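PDB 3NTV: MW1564 protein from Staphylococcus aureus, which is probably an S-adenosylmethionine-dependent O-methyltransferase of the caffeoyl-CoA type, transferring a methyl group to a hydroxyl of its acceptor. Local coordinates for residues Leu66-Asn71 against Ala90-Asp95; Arg125-Asn130 against Glu136-Lys141; Val177-Phe182 against Lys199-Tyr204; Glu206-Gln211 against Gly224-Ile229. All coordinates share one frame; numbering follows the deposited sequence. Where two conformers were deposited one is given.

Contact 1 (Leu66-Asn71 against Ala90-Asp95)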
loop_
_atom_site.group_PDB
_atom_site.type_symbol
_atom_site.label_atom_id
_atom_site.label_comp_id
_atom_site.label_asym_id
_atom_site.label_seq_id
_atom_site.Cartn_x
_atom_site.Cartn_y
_atom_site.Cartn_z
ATOM N N LEU A 66 -7.396 -0.254 -2.639
ATOM C CA LEU A 66 -7.634 -1.633 -2.185
ATOM C C LEU A 66 -9.108 -1.995 -2.398
ATOM O O LEU A 66 -9.404 -3.111 -2.806
ATOM C CB LEU A 66 -7.249 -1.781 -0.699
ATOM C CG LEU A 66 -5.767 -1.535 -0.360
ATOM C CD1 LEU A 66 -5.516 -1.636 1.136
ATOM C CD2 LEU A 66 -4.887 -2.480 -1.084
ATOM N N ILE A 67 -10.026 -1.041 -2.157
ATOM C CA ILE A 67 -11.459 -1.241 -2.373
ATOM C C ILE A 67 -11.695 -1.549 -3.869
ATOM O O ILE A 67 -12.390 -2.502 -4.203
ATOM C CB ILE A 67 -12.244 0.009 -1.886
ATOM C CG1 ILE A 67 -12.326 0.024 -0.358
ATOM C CG2 ILE A 67 -13.666 0.082 -2.513
ATOM C CD1 ILE A 67 -12.647 1.408 0.230
ATOM N N ARG A 68 -11.071 -0.768 -4.757
ATOM C CA ARG A 68 -11.187 -0.984 -6.202
ATOM C C ARG A 68 -10.666 -2.363 -6.633
ATOM O O ARG A 68 -11.375 -3.081 -7.335
ATOM C CB ARG A 68 -10.429 0.107 -6.965
ATOM C CG ARG A 68 -11.038 1.499 -6.798
ATOM C CD ARG A 68 -10.314 2.508 -7.682
ATOM N NE ARG A 68 -10.740 3.867 -7.364
ATOM C CZ ARG A 68 -10.064 4.736 -6.620
ATOM N NH1 ARG A 68 -8.838 4.445 -6.185
ATOM N NH2 ARG A 68 -10.587 5.919 -6.339
HETATM N N MSE A 69 -9.437 -2.738 -6.209
HETATM C CA MSE A 69 -8.811 -4.011 -6.579
HETATM C C MSE A 69 -9.594 -5.223 -6.105
HETATM O O MSE A 69 -9.664 -6.223 -6.812
HETATM C CB MSE A 69 -7.437 -4.119 -5.917
HETATM C CG MSE A 69 -6.407 -3.199 -6.467
HETATM SE SE MSE A 69 -4.876 -3.416 -5.306
HETATM C CE MSE A 69 -4.870 -5.133 -5.070
ATOM N N ASN A 70 -10.136 -5.147 -4.880
ATOM C CA ASN A 70 -10.847 -6.274 -4.282
ATOM C C ASN A 70 -12.355 -6.255 -4.508
ATOM O O ASN A 70 -13.034 -7.156 -3.990
ATOM C CB ASN A 70 -10.586 -6.311 -2.790
ATOM C CG ASN A 70 -9.198 -6.711 -2.468
ATOM O OD1 ASN A 70 -8.847 -7.891 -2.456
ATOM N ND2 ASN A 70 -8.385 -5.713 -2.239
ATOM N N ASN A 71 -12.880 -5.235 -5.255
ATOM C CA ASN A 71 -14.314 -5.058 -5.537
ATOM C C ASN A 71 -15.083 -5.066 -4.219
ATOM O O ASN A 71 -16.114 -5.738 -4.078
ATOM C CB ASN A 71 -14.837 -6.120 -6.526
ATOM C CG ASN A 71 -14.282 -5.946 -7.915
ATOM O OD1 ASN A 71 -14.596 -4.983 -8.620
ATOM N ND2 ASN A 71 -13.441 -6.872 -8.335
ATOM N N ALA A 90 -17.719 5.418 0.247
ATOM C CA ALA A 90 -19.013 5.336 -0.438
ATOM C C ALA A 90 -18.981 6.065 -1.786
ATOM O O ALA A 90 -19.685 5.656 -2.712
ATOM C CB ALA A 90 -20.106 5.923 0.441
ATOM N N SER A 91 -18.114 7.106 -1.911
ATOM C CA SER A 91 -18.006 7.873 -3.158
ATOM C C SER A 91 -17.454 7.080 -4.325
ATOM O O SER A 91 -17.599 7.502 -5.481
ATOM C CB SER A 91 -17.218 9.166 -2.944
ATOM O OG SER A 91 -15.825 8.892 -2.886
ATOM N N ILE A 92 -16.768 5.947 -4.045
ATOM C CA ILE A 92 -16.173 5.138 -5.104
ATOM C C ILE A 92 -17.203 4.488 -6.051
ATOM O O ILE A 92 -16.995 4.433 -7.280
ATOM C CB ILE A 92 -15.194 4.095 -4.503
ATOM C CG1 ILE A 92 -14.069 4.777 -3.726
ATOM C CG2 ILE A 92 -14.651 3.122 -5.593
ATOM C CD1 ILE A 92 -13.295 3.768 -2.776
ATOM N N SER A 93 -18.306 3.979 -5.481
ATOM C CA SER A 93 -19.323 3.285 -6.247
ATOM C C SER A 93 -20.659 3.369 -5.520
ATOM O O SER A 93 -20.688 3.333 -4.286
ATOM C CB SER A 93 -18.914 1.820 -6.416
ATOM O OG SER A 93 -19.744 1.131 -7.336
ATOM N N ASP A 94 -21.768 3.487 -6.273
ATOM C CA ASP A 94 -23.099 3.568 -5.629
ATOM C C ASP A 94 -23.501 2.275 -4.940
ATOM O O ASP A 94 -24.431 2.288 -4.138
ATOM C CB ASP A 94 -24.198 3.955 -6.645
ATOM C CG ASP A 94 -24.038 5.311 -7.308
ATOM O OD1 ASP A 94 -23.413 6.209 -6.692
ATOM O OD2 ASP A 94 -24.575 5.491 -8.425
ATOM N N ASP A 95 -22.837 1.165 -5.240
ATOM C CA ASP A 95 -23.165 -0.106 -4.585
ATOM C C ASP A 95 -22.352 -0.375 -3.303
ATOM O O ASP A 95 -22.466 -1.457 -2.708
ATOM C CB ASP A 95 -23.089 -1.284 -5.567
ATOM C CG ASP A 95 -21.761 -1.496 -6.251
ATOM O OD1 ASP A 95 -20.790 -0.796 -5.896
ATOM O OD2 ASP A 95 -21.685 -2.386 -7.128
#
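Ile92 turns its side chain at the flank of helix 57-70 and meets it at two neighbouring residues, Ile67 and Arg68. Its two branches divide the work. Ile92 CD1 goes to Ile67, 3.7 Å from Ile67 CG2 and 3.9 Å from Ile67 CD1, and so rests against both arms of that forked side chain; the two isoleucines approach at a slant. Ile92 CG2 takes the other neighbour, lying 4.1 Å from Arg68 CG. The arginine contributes aliphatic chain here: it runs extended from CG to NE, which carries the guanidinium past the isoleucine, and no hydrogen bond links the two segments.

In the Rossmann-like fold of this methyltransferase, helix 57-70 precedes the first sheet strand, 74-78, and the loop 91-96 leads from helix 84-90 into the next, 97-102. The contact therefore ties the end of one helix to the loop after another. Ile67 also packs on Val72 and Ile96, while Arg68 touches Thr215 of the second subunit.

Each segment braces itself with polar bonds. Leu66 O accepts from both Asn70 N and Asn70 ND2, the latter at 2.9 Å, and the two donors arrive from opposite faces of the carbonyl plane. Asn71 then leaves the helix with positive phi (53°) in a Schellman motif. Across the way, Ser93 OG bonds to Asp95 OD1 at 2.6 Å, coming from above the carboxylate plane, and Asp95 OD2 pairs with Lys73.

Contact 2 (Arg125-Asn130 against Glu136-Lys141)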
loop_
_atom_site.group_PDB
_atom_site.type_symbol
_atom_site.label_atom_id
_atom_site.label_comp_id
_atom_site.label_asym_id
_atom_site.label_seq_id
_atom_site.Cartn_x
_atom_site.Cartn_y
_atom_site.Cartn_z
ATOM N N ARG A 125 -24.347 3.841 7.241
ATOM C CA ARG A 125 -25.144 3.617 8.446
ATOM C C ARG A 125 -24.254 3.926 9.648
ATOM O O ARG A 125 -23.172 3.347 9.770
ATOM C CB ARG A 125 -25.595 2.135 8.445
ATOM C CG ARG A 125 -26.114 1.563 9.748
ATOM C CD ARG A 125 -26.701 0.173 9.523
ATOM N NE ARG A 125 -25.693 -0.892 9.381
ATOM C CZ ARG A 125 -25.985 -2.182 9.519
ATOM N NH1 ARG A 125 -27.221 -2.560 9.814
ATOM N NH2 ARG A 125 -25.039 -3.101 9.376
ATOM N N ILE A 126 -24.711 4.810 10.540
ATOM C CA ILE A 126 -23.975 5.132 11.762
ATOM C C ILE A 126 -24.613 4.332 12.874
ATOM O O ILE A 126 -25.816 4.464 13.115
ATOM C CB ILE A 126 -23.989 6.661 12.085
ATOM C CG1 ILE A 126 -23.316 7.467 10.961
ATOM C CG2 ILE A 126 -23.311 6.944 13.476
ATOM C CD1 ILE A 126 -23.589 8.964 11.020
ATOM N N ILE A 127 -23.807 3.516 13.560
ATOM C CA ILE A 127 -24.272 2.716 14.685
ATOM C C ILE A 127 -23.766 3.468 15.923
ATOM O O ILE A 127 -22.562 3.605 16.121
ATOM C CB ILE A 127 -23.753 1.242 14.604
ATOM C CG1 ILE A 127 -24.186 0.543 13.293
ATOM C CG2 ILE A 127 -24.183 0.419 15.852
ATOM C CD1 ILE A 127 -25.726 0.328 13.093
ATOM N N GLU A 128 -24.676 3.958 16.750
ATOM C CA GLU A 128 -24.290 4.750 17.915
ATOM C C GLU A 128 -24.078 3.912 19.161
ATOM O O GLU A 128 -24.981 3.206 19.593
ATOM C CB GLU A 128 -25.363 5.805 18.182
ATOM C CG GLU A 128 -25.588 6.723 16.994
ATOM C CD GLU A 128 -26.717 7.705 17.202
ATOM O OE1 GLU A 128 -26.857 8.231 18.331
ATOM O OE2 GLU A 128 -27.417 8.003 16.211
ATOM N N GLY A 129 -22.889 3.985 19.724
ATOM C CA GLY A 129 -22.599 3.243 20.937
ATOM C C GLY A 129 -21.185 2.729 21.021
ATOM O O GLY A 129 -20.376 2.899 20.100
ATOM N N ASN A 130 -20.889 2.087 22.147
ATOM C CA ASN A 130 -19.584 1.522 22.415
ATOM C C ASN A 130 -19.369 0.259 21.558
ATOM O O ASN A 130 -20.221 -0.630 21.542
ATOM C CB ASN A 130 -19.498 1.199 23.893
ATOM C CG ASN A 130 -18.121 0.847 24.308
ATOM O OD1 ASN A 130 -17.562 -0.162 23.882
ATOM N ND2 ASN A 130 -17.543 1.686 25.124
ATOM N N GLU A 136 -24.524 -7.421 17.555
ATOM C CA GLU A 136 -25.894 -7.717 17.136
ATOM C C GLU A 136 -26.569 -6.611 16.311
ATOM O O GLU A 136 -27.649 -6.828 15.762
ATOM C CB GLU A 136 -26.762 -8.073 18.373
ATOM C CG GLU A 136 -26.407 -9.417 18.998
ATOM C CD GLU A 136 -26.444 -10.649 18.106
ATOM O OE1 GLU A 136 -27.354 -10.760 17.248
ATOM O OE2 GLU A 136 -25.566 -11.523 18.290
ATOM N N ASN A 137 -25.947 -5.430 16.232
ATOM C CA ASN A 137 -26.486 -4.319 15.451
ATOM C C ASN A 137 -25.836 -4.228 14.076
ATOM O O ASN A 137 -26.306 -3.466 13.237
ATOM C CB ASN A 137 -26.374 -3.010 16.215
ATOM C CG ASN A 137 -27.227 -3.028 17.464
ATOM O OD1 ASN A 137 -28.362 -3.518 17.458
ATOM N ND2 ASN A 137 -26.673 -2.561 18.574
ATOM N N VAL A 138 -24.769 -5.002 13.853
ATOM C CA VAL A 138 -24.050 -4.971 12.559
ATOM C C VAL A 138 -23.918 -6.330 11.887
ATOM O O VAL A 138 -23.355 -6.422 10.789
ATOM C CB VAL A 138 -22.658 -4.283 12.719
ATOM C CG1 VAL A 138 -22.771 -2.911 13.394
ATOM C CG2 VAL A 138 -21.645 -5.172 13.450
ATOM N N ASN A 139 -24.408 -7.395 12.534
ATOM C CA ASN A 139 -24.261 -8.743 11.999
ATOM C C ASN A 139 -25.316 -9.152 10.955
ATOM O O ASN A 139 -25.499 -10.350 10.727
ATOM C CB ASN A 139 -24.182 -9.760 13.131
ATOM C CG ASN A 139 -25.458 -9.891 13.934
ATOM O OD1 ASN A 139 -26.364 -9.057 13.859
ATOM N ND2 ASN A 139 -25.544 -10.960 14.705
ATOM N N ASP A 140 -25.965 -8.179 10.299
ATOM C CA ASP A 140 -26.950 -8.418 9.244
ATOM C C ASP A 140 -26.256 -8.535 7.868
ATOM O O ASP A 140 -26.911 -8.754 6.859
ATOM C CB ASP A 140 -28.000 -7.290 9.216
ATOM C CG ASP A 140 -27.434 -5.878 9.075
ATOM O OD1 ASP A 140 -26.448 -5.561 9.770
ATOM O OD2 ASP A 140 -27.981 -5.094 8.265
ATOM N N LYS A 141 -24.938 -8.333 7.828
ATOM C CA LYS A 141 -24.177 -8.370 6.586
ATOM C C LYS A 141 -22.906 -9.149 6.772
ATOM O O LYS A 141 -22.411 -9.288 7.902
ATOM C CB LYS A 141 -23.770 -6.933 6.189
ATOM C CG LYS A 141 -24.921 -6.074 5.708
ATOM C CD LYS A 141 -24.534 -4.616 5.674
ATOM C CE LYS A 141 -25.737 -3.719 5.523
ATOM N NZ LYS A 141 -26.405 -3.883 4.202
#
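Arg125 and Asp140 come from opposite directions into a salt bridge. Its main bond runs from Arg125 NH2 to Asp140 OD1, 2.9 Å long with an N-H...O angle of 155°; the oxygen lies in the guanidinium plane and offers its syn lone pair. Arg125 NH1 adds weak bonds to both carboxylate oxygens of Asp140, each about 3.1 Å. With the two planes turned 53° apart, the pair is not a flat, symmetrical fork. A bend at chi3 (77°) swings the arginine head round to the acid, and Thr99 OG1 accepts from NE, a further hold on the guanidinium. Lys141 CE lies over one face of that group, 4.0 Å from Arg125 NH2, and Asn137 O lies over the other.

Strand 124-128 is the edge strand of the Rossmann-like sheet within this chain, and the short, weakly bonded helix 135-138 folds back beside it before strand 143-149 begins. Apolar contact lies next to the ion pair: Ile127 CG1 packs 3.7 Å from Val138 CG1, while Ile127 CG2 reaches Asn137 CB at 4.1 Å. Asn137 directs its amide to Gln134 instead. On the sheet side, Ile127 and Val138 both rest against Thr99 of strand 97-102.

Contact 3 (Val177-Phe182 against Lys199-Tyr204)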
loop_
_atom_site.group_PDB
_atom_site.type_symbol
_atom_site.label_atom_id
_atom_site.label_comp_id
_atom_site.label_asym_id
_atom_site.label_seq_id
_atom_site.Cartn_x
_atom_site.Cartn_y
_atom_site.Cartn_z
ATOM N N VAL A 177 -0.686 1.967 13.390
ATOM C CA VAL A 177 0.156 0.879 13.916
ATOM C C VAL A 177 1.542 1.383 14.377
ATOM O O VAL A 177 2.290 0.627 15.000
ATOM C CB VAL A 177 0.202 -0.394 13.036
ATOM C CG1 VAL A 177 -1.179 -1.040 12.945
ATOM C CG2 VAL A 177 0.766 -0.093 11.652
ATOM N N LEU A 178 1.853 2.667 14.120
ATOM C CA LEU A 178 3.084 3.302 14.625
ATOM C C LEU A 178 2.754 4.357 15.702
ATOM O O LEU A 178 3.647 5.089 16.120
ATOM C CB LEU A 178 3.894 3.959 13.476
ATOM C CG LEU A 178 4.544 3.018 12.440
ATOM C CD1 LEU A 178 5.206 3.820 11.348
ATOM C CD2 LEU A 178 5.591 2.103 13.076
ATOM N N TYR A 179 1.481 4.411 16.187
ATOM C CA TYR A 179 0.997 5.426 17.138
ATOM C C TYR A 179 1.547 6.816 16.818
ATOM O O TYR A 179 2.339 7.384 17.575
ATOM C CB TYR A 179 1.118 5.066 18.655
ATOM C CG TYR A 179 0.237 5.991 19.487
ATOM C CD1 TYR A 179 0.795 6.938 20.346
ATOM C CD2 TYR A 179 -1.141 6.045 19.275
ATOM C CE1 TYR A 179 -0.003 7.879 21.006
ATOM C CE2 TYR A 179 -1.945 6.970 19.938
ATOM C CZ TYR A 179 -1.376 7.870 20.820
ATOM O OH TYR A 179 -2.200 8.755 21.479
ATOM N N HIS A 180 1.231 7.305 15.612
ATOM C CA HIS A 180 1.638 8.626 15.125
ATOM C C HIS A 180 3.163 8.795 15.003
ATOM O O HIS A 180 3.656 9.924 14.936
ATOM C CB HIS A 180 1.004 9.728 16.003
ATOM C CG HIS A 180 -0.467 9.564 16.227
ATOM N ND1 HIS A 180 -1.385 9.796 15.212
ATOM C CD2 HIS A 180 -1.134 9.218 17.349
ATOM C CE1 HIS A 180 -2.574 9.589 15.757
ATOM N NE2 HIS A 180 -2.469 9.232 17.039
ATOM N N GLY A 181 3.887 7.677 14.986
ATOM C CA GLY A 181 5.342 7.665 14.899
ATOM C C GLY A 181 6.037 7.578 16.242
ATOM O O GLY A 181 7.268 7.565 16.293
ATOM N N PHE A 182 5.258 7.503 17.340
ATOM C CA PHE A 182 5.807 7.436 18.701
ATOM C C PHE A 182 6.389 6.114 19.113
ATOM O O PHE A 182 7.125 6.096 20.093
ATOM C CB PHE A 182 4.772 7.856 19.748
ATOM C CG PHE A 182 4.471 9.328 19.786
ATOM C CD1 PHE A 182 5.436 10.241 20.202
ATOM C CD2 PHE A 182 3.191 9.795 19.524
ATOM C CE1 PHE A 182 5.149 11.606 20.258
ATOM C CE2 PHE A 182 2.899 11.156 19.601
ATOM C CZ PHE A 182 3.881 12.052 19.960
ATOM N N LYS A 199 2.335 1.141 24.222
ATOM C CA LYS A 199 2.274 -0.235 24.711
ATOM C C LYS A 199 1.103 -1.002 24.086
ATOM O O LYS A 199 1.276 -2.140 23.663
ATOM C CB LYS A 199 2.164 -0.260 26.252
ATOM C CG LYS A 199 2.849 -1.467 26.875
ATOM C CD LYS A 199 2.209 -1.890 28.193
ATOM C CE LYS A 199 2.680 -3.257 28.645
ATOM N NZ LYS A 199 2.131 -4.355 27.801
ATOM N N LYS A 200 -0.083 -0.377 24.022
ATOM C CA LYS A 200 -1.270 -0.998 23.435
ATOM C C LYS A 200 -1.035 -1.343 21.945
ATOM O O LYS A 200 -1.337 -2.451 21.524
ATOM C CB LYS A 200 -2.481 -0.042 23.566
ATOM C CG LYS A 200 -3.784 -0.627 23.006
ATOM C CD LYS A 200 -4.812 0.480 22.702
ATOM C CE LYS A 200 -5.472 1.007 23.939
ATOM N NZ LYS A 200 -6.581 1.944 23.595
ATOM N N VAL A 201 -0.490 -0.401 21.187
ATOM C CA VAL A 201 -0.253 -0.549 19.743
ATOM C C VAL A 201 0.801 -1.619 19.499
ATOM O O VAL A 201 0.612 -2.494 18.650
ATOM C CB VAL A 201 0.073 0.824 19.102
ATOM C CG1 VAL A 201 0.639 0.675 17.707
ATOM C CG2 VAL A 201 -1.181 1.707 19.064
ATOM N N GLN A 202 1.897 -1.586 20.282
ATOM C CA GLN A 202 2.920 -2.619 20.143
ATOM C C GLN A 202 2.365 -3.993 20.448
ATOM O O GLN A 202 2.661 -4.928 19.694
ATOM C CB GLN A 202 4.157 -2.306 20.990
ATOM C CG GLN A 202 4.953 -1.092 20.468
ATOM C CD GLN A 202 6.130 -0.715 21.360
ATOM O OE1 GLN A 202 6.962 0.130 21.000
ATOM N NE2 GLN A 202 6.178 -1.238 22.572
ATOM N N ASP A 203 1.558 -4.131 21.537
ATOM C CA ASP A 203 0.911 -5.402 21.876
ATOM C C ASP A 203 -0.016 -5.856 20.732
ATOM O O ASP A 203 -0.013 -7.029 20.372
ATOM C CB ASP A 203 0.111 -5.288 23.188
ATOM C CG ASP A 203 0.988 -5.198 24.425
ATOM O OD1 ASP A 203 2.232 -5.373 24.294
ATOM O OD2 ASP A 203 0.441 -4.957 25.522
ATOM N N TYR A 204 -0.816 -4.925 20.178
ATOM C CA TYR A 204 -1.718 -5.228 19.060
ATOM C C TYR A 204 -0.932 -5.766 17.870
ATOM O O TYR A 204 -1.320 -6.788 17.319
ATOM C CB TYR A 204 -2.518 -3.968 18.651
ATOM C CG TYR A 204 -3.432 -4.178 17.461
ATOM C CD1 TYR A 204 -4.770 -4.519 17.638
ATOM C CD2 TYR A 204 -2.953 -4.060 16.159
ATOM C CE1 TYR A 204 -5.619 -4.715 16.544
ATOM C CE2 TYR A 204 -3.792 -4.258 15.059
ATOM C CZ TYR A 204 -5.131 -4.565 15.259
ATOM O OH TYR A 204 -5.997 -4.731 14.201
#
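Val201 presses from helix 192-209 against Val177 and Tyr179, in the loop that leaves strand 170-175 of the Rossmann-like sheet and leads to that same helix.

Both van der Waals contacts are made by the methyls of Val201. Val201 CG1 lies anti to the backbone N (chi1 166°) and points at the loop backbone, where it comes within 3.2 Å of Val177 O, a tight approach for a methyl and a carbonyl oxygen. Val201 CG2 goes to the other neighbour, 4.1 Å from Tyr179 CB. The tyrosine meets the valine with the base of its side chain, and its ring leads on to Met197 and Val198 one turn back along the helix.

No hydrogen bond joins the two segments themselves, but Asn205 ND2, just beyond Tyr204 on the same helix, donates to Val177 O and so ties loop to helix. The loop winds tightly, with Gly181 N bonded to Leu178 O and Phe182 N to Tyr179 O. On the helix, Lys200 NZ donates to the carbonyls of Ala151 and Ala153, and Lys199 is paired with Asp203 one turn on.

Ring packing finishes the loop: His180 CD2 stands over one face of the Tyr179 ring, 3.5 Å above its plane and offset toward the rim.

Contact 4 (Glu206-Gln211 against Gly224-Ile229)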
loop_
_atom_site.group_PDB
_atom_site.type_symbol
_atom_site.label_atom_id
_atom_site.label_comp_id
_atom_site.label_asym_id
_atom_site.label_seq_id
_atom_site.Cartn_x
_atom_site.Cartn_y
_atom_site.Cartn_z
ATOM N N GLU A 206 2.090 -7.221 17.651
ATOM C CA GLU A 206 2.655 -8.544 17.940
ATOM C C GLU A 206 1.570 -9.604 17.933
ATOM O O GLU A 206 1.790 -10.692 17.427
ATOM C CB GLU A 206 3.359 -8.542 19.309
ATOM C CG GLU A 206 4.616 -7.697 19.371
ATOM C CD GLU A 206 5.869 -8.244 18.707
ATOM O OE1 GLU A 206 6.808 -7.444 18.495
ATOM O OE2 GLU A 206 5.924 -9.461 18.411
ATOM N N TRP A 207 0.404 -9.303 18.505
ATOM C CA TRP A 207 -0.695 -10.257 18.563
ATOM C C TRP A 207 -1.222 -10.517 17.127
ATOM O O TRP A 207 -1.492 -11.660 16.763
ATOM C CB TRP A 207 -1.788 -9.686 19.469
ATOM C CG TRP A 207 -3.060 -10.462 19.474
ATOM C CD1 TRP A 207 -3.374 -11.524 20.270
ATOM C CD2 TRP A 207 -4.218 -10.197 18.675
ATOM N NE1 TRP A 207 -4.654 -11.951 20.002
ATOM C CE2 TRP A 207 -5.206 -11.133 19.045
ATOM C CE3 TRP A 207 -4.529 -9.229 17.699
ATOM C CZ2 TRP A 207 -6.473 -11.156 18.453
ATOM C CZ3 TRP A 207 -5.790 -9.241 17.126
ATOM C CH2 TRP A 207 -6.738 -10.209 17.487
ATOM N N LEU A 208 -1.322 -9.454 16.318
ATOM C CA LEU A 208 -1.818 -9.562 14.942
ATOM C C LEU A 208 -0.970 -10.473 14.065
ATOM O O LEU A 208 -1.522 -11.345 13.390
ATOM C CB LEU A 208 -1.944 -8.174 14.321
ATOM C CG LEU A 208 -2.409 -8.094 12.853
ATOM C CD1 LEU A 208 -3.804 -8.667 12.702
ATOM C CD2 LEU A 208 -2.375 -6.653 12.396
ATOM N N ILE A 209 0.358 -10.285 14.082
ATOM C CA ILE A 209 1.270 -11.103 13.280
ATOM C C ILE A 209 1.211 -12.590 13.639
ATOM O O ILE A 209 1.596 -13.416 12.813
ATOM C CB ILE A 209 2.721 -10.575 13.271
ATOM C CG1 ILE A 209 3.375 -10.611 14.664
ATOM C CG2 ILE A 209 2.791 -9.206 12.648
ATOM C CD1 ILE A 209 4.910 -10.406 14.696
ATOM N N LYS A 210 0.748 -12.912 14.862
ATOM C CA LYS A 210 0.636 -14.283 15.363
ATOM C C LYS A 210 -0.716 -14.961 15.091
ATOM O O LYS A 210 -0.903 -16.112 15.489
ATOM C CB LYS A 210 1.037 -14.375 16.855
ATOM C CG LYS A 210 2.464 -13.914 17.181
ATOM C CD LYS A 210 3.564 -14.698 16.447
ATOM C CE LYS A 210 4.955 -14.297 16.882
ATOM N NZ LYS A 210 5.723 -13.674 15.774
ATOM N N GLN A 211 -1.652 -14.272 14.407
ATOM C CA GLN A 211 -2.957 -14.855 14.071
ATOM C C GLN A 211 -2.758 -15.767 12.846
ATOM O O GLN A 211 -2.388 -15.258 11.784
ATOM C CB GLN A 211 -4.019 -13.757 13.804
ATOM C CG GLN A 211 -4.288 -12.777 14.966
ATOM C CD GLN A 211 -4.747 -13.452 16.236
ATOM O OE1 GLN A 211 -3.987 -13.597 17.199
ATOM N NE2 GLN A 211 -5.996 -13.889 16.263
ATOM N N GLY A 224 1.203 4.898 10.178
ATOM C CA GLY A 224 1.478 3.467 10.113
ATOM C C GLY A 224 0.207 2.730 9.711
ATOM O O GLY A 224 -0.874 3.040 10.225
ATOM N N LEU A 225 0.310 1.780 8.766
ATOM C CA LEU A 225 -0.853 1.038 8.290
ATOM C C LEU A 225 -0.545 -0.446 8.186
ATOM O O LEU A 225 0.565 -0.806 7.791
ATOM C CB LEU A 225 -1.267 1.589 6.894
ATOM C CG LEU A 225 -2.638 1.133 6.352
ATOM C CD1 LEU A 225 -3.776 1.744 7.162
ATOM C CD2 LEU A 225 -2.807 1.532 4.893
ATOM N N ALA A 226 -1.480 -1.295 8.583
ATOM C CA ALA A 226 -1.329 -2.731 8.382
ATOM C C ALA A 226 -2.474 -3.192 7.516
ATOM O O ALA A 226 -3.598 -2.651 7.607
ATOM C CB ALA A 226 -1.311 -3.500 9.685
ATOM N N ILE A 227 -2.182 -4.170 6.655
ATOM C CA ILE A 227 -3.163 -4.785 5.784
ATOM C C ILE A 227 -3.125 -6.266 6.078
ATOM O O ILE A 227 -2.053 -6.885 5.936
ATOM C CB ILE A 227 -2.876 -4.518 4.293
ATOM C CG1 ILE A 227 -2.898 -3.005 3.968
ATOM C CG2 ILE A 227 -3.826 -5.333 3.371
ATOM C CD1 ILE A 227 -2.224 -2.731 2.552
ATOM N N SER A 228 -4.290 -6.830 6.447
ATOM C CA SER A 228 -4.422 -8.245 6.788
ATOM C C SER A 228 -5.442 -8.909 5.895
ATOM O O SER A 228 -6.582 -8.467 5.829
ATOM C CB SER A 228 -4.832 -8.424 8.253
ATOM O OG SER A 228 -3.948 -7.788 9.157
ATOM N N ILE A 229 -5.060 -10.004 5.251
ATOM C CA ILE A 229 -5.970 -10.773 4.397
ATOM C C ILE A 229 -6.432 -11.976 5.207
ATOM O O ILE A 229 -5.581 -12.745 5.667
ATOM C CB ILE A 229 -5.300 -11.279 3.080
ATOM C CG1 ILE A 229 -4.697 -10.120 2.249
ATOM C CG2 ILE A 229 -6.327 -12.084 2.258
ATOM C CD1 ILE A 229 -3.860 -10.594 0.988
#
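Helix 192-209 packs its last full turn against strand 225-230, the one strand of the Rossmann-like sheet that runs against the rest, and Leu208 carries the contact alone on the helix side. Its CG stands anti to the backbone N (chi1 178°), sending the forked end across to the strand. There Leu208 CD1 and CD2 straddle Ser228 OG at similar range, 3.7 and 3.8 Å, while Leu208 CD2 also approaches Ala226 CB at 4.3 Å.

Ala226 and Ser228, two residues apart, face the helix from one side of the strand; Ile227 between them faces the other way, toward Leu66 of helix 57-70 and Met69 of the second subunit. The serine hydroxyl is buried beneath the leucine, yet it has a polar partner: it is hydrogen-bonded to Thr216 OG1 on the adjoining strand 214-219. Leu208 touches Thr216 too, as well as Phe159 of helix 155-162, so its methyls sit among two strands and a second helix.

Backbone bonds link Ala226 to Thr174 and Ser228 to Val172, placing the strand beside 170-175. A sheet of strand order 3-2-1-4-5-7-6 whose strand 225-230 alone is reversed, with helices packed on it, is the hallmark of the class I methyltransferase fold.

In the fold
The four contacts follow one another along the chain, each closing before the next opens, and lie round one seven-stranded sheet. Contact 2 sits at the 124-128 edge, whereas contact 4 lies near the other, on strand 225-230; their centres are 24 Å apart. Contacts 3 and 4 share helix 192-209, with centres 12 Å apart, and touch where Val177 CG2 packs 3.5 Å from Leu225 N. Contact 1, though 23 Å from contact 4 between centres, meets it through Leu66 CD1 and Ile227 CD1 at 3.7 Å. Contacts 1, 3 and 4 all reach the second subunit, so the same parts that build the fold also help form the dimer; contact 2 stays clear of it.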